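Protein Rv1364c/MT1410 (Mycobacterium tuberculosis, PDB 3KE6) probably acts as a multidomain regulator of a sigma factor, joining a manganese-binding PP2C-type phosphatase domain to an anti-sigma factor kinase-like domain. Local coordinates at residues V82-Q85 with L86-A89. Numbering follows the deposited sequence.
Sequences VMSQ and LRTA
The carbonyl oxygen of Ser84 is gripped twice: Thr88 N donates to Ser84 O at 3.1 Å, and an ordered water donates to the same oxygen. That water also accepts from Arg87 NE at 3.0 Å and is hydrogen-bonded to Thr88 OG1 at 2.9 Å, so one molecule links Ser84 to Arg87 and Thr88, three and four residues further on. Threonine suits its place because its hydroxyl, set beside its own backbone N (chi1 -67°), turns back toward the preceding turn, where the water lies. The other rungs are ordinary alpha-helical bonds, with Arg87 N donating to Met83 O at 2.9 Å and Ala89 N to Gln85 O.

The Arg87 guanidinium lies flat beneath a sulfur. Met83 SD sits over the centre of one face, 3.5 Å from Arg87 CZ, while Ser84 OG comes near its edge, 3.9 Å from Arg87 NH1. The methionine chain curls forward along the helix, and the arginine, folded at its third torsion (58°), swings back beneath it. A soft, polarisable thioether suits the face of a delocalised cation, and the water bond to NE should help fix the group's rotation.

Farther round the helix, Leu86 CG rests 3.4 Å from Val82 O, and its CD1 makes a light apolar contact with Val82 CG1. An apolar leucine suits this buried position, where its side chain also meets Trp55 and Ala120.

All eight residues belong to helix 77-95 of the phosphatase-like domain. Met83 and Arg87 likewise touch Trp55, which lies on strand 54-60, an edge of the antiparallel sheet on which the helix packs, whereas Val82 reaches Val72, one of the manganese-site residues in the loop after strand 64-71.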
loop_
_atom_site.group_PDB
_atom_site.type_symbol
_atom_site.label_atom_id
_atom_site.label_comp_id
_atom_site.label_asym_id
_atom_site.label_seq_id
_atom_site.Cartn_x
_atom_site.Cartn_y
_atom_site.Cartn_z
ATOM N N VAL A 82 18.082 -2.150 14.736
ATOM C CA VAL A 82 17.634 -0.789 15.010
ATOM C C VAL A 82 16.432 -0.428 14.122
ATOM O O VAL A 82 15.426 0.096 14.614
ATOM C CB VAL A 82 18.808 0.231 14.797
ATOM C CG1 VAL A 82 18.350 1.671 14.981
ATOM C CG2 VAL A 82 19.969 -0.076 15.757
ATOM N N MET A 83 16.516 -0.721 12.827
ATOM C CA MET A 83 15.397 -0.443 11.922
ATOM C C MET A 83 14.106 -1.150 12.357
ATOM O O MET A 83 13.018 -0.568 12.325
ATOM C CB MET A 83 15.755 -0.839 10.488
ATOM C CG MET A 83 14.579 -0.853 9.533
ATOM S SD MET A 83 13.593 -2.378 9.540
ATOM C CE MET A 83 14.863 -3.634 9.414
ATOM N N SER A 84 14.236 -2.406 12.762
ATOM C CA SER A 84 13.086 -3.214 13.149
ATOM C C SER A 84 12.306 -2.610 14.315
ATOM O O SER A 84 11.069 -2.617 14.323
ATOM C CB SER A 84 13.550 -4.610 13.537
ATOM O OG SER A 84 12.440 -5.402 13.939
ATOM N N GLN A 85 13.044 -2.093 15.294
ATOM C CA GLN A 85 12.441 -1.476 16.465
ATOM C C GLN A 85 11.748 -0.157 16.143
ATOM O O GLN A 85 10.679 0.133 16.680
ATOM C CB GLN A 85 13.493 -1.249 17.541
ATOM C CG GLN A 85 14.011 -2.523 18.167
ATOM C CD GLN A 85 14.844 -2.235 19.401
ATOM O OE1 GLN A 85 14.299 -1.958 20.486
ATOM N NE2 GLN A 85 16.166 -2.276 19.246
ATOM N N LEU A 86 12.370 0.643 15.285
ATOM C CA LEU A 86 11.825 1.946 14.928
ATOM C C LEU A 86 10.580 1.779 14.112
ATOM O O LEU A 86 9.604 2.506 14.294
ATOM C CB LEU A 86 12.816 2.737 14.093
ATOM C CG LEU A 86 14.075 3.241 14.788
ATOM C CD1 LEU A 86 14.854 4.074 13.788
ATOM C CD2 LEU A 86 13.731 4.052 16.018
ATOM N N ARG A 87 10.643 0.841 13.181
ATOM C CA ARG A 87 9.502 0.521 12.359
ATOM C C ARG A 87 8.330 0.100 13.246
ATOM O O ARG A 87 7.258 0.654 13.140
ATOM C CB ARG A 87 9.883 -0.594 11.390
ATOM C CG ARG A 87 8.742 -1.154 10.587
ATOM C CD ARG A 87 9.245 -2.187 9.592
ATOM N NE ARG A 87 9.958 -3.316 10.208
ATOM C CZ ARG A 87 10.652 -4.231 9.527
ATOM N NH1 ARG A 87 11.293 -5.207 10.167
ATOM N NH2 ARG A 87 10.736 -4.164 8.201
ATOM N N THR A 88 8.536 -0.868 14.129
ATOM C CA THR A 88 7.455 -1.298 15.024
ATOM C C THR A 88 6.945 -0.136 15.890
ATOM O O THR A 88 5.743 -0.035 16.166
ATOM C CB THR A 88 7.877 -2.463 15.953
ATOM O OG1 THR A 88 8.105 -3.646 15.179
ATOM C CG2 THR A 88 6.797 -2.742 16.979
ATOM N N ALA A 89 7.866 0.720 16.330
ATOM C CA ALA A 89 7.513 1.860 17.157
ATOM C C ALA A 89 6.645 2.859 16.389
ATOM O O ALA A 89 5.628 3.308 16.907
ATOM C CB ALA A 89 8.757 2.536 17.708
HETATM O O HOH W 1 9.572 -4.635 12.899
#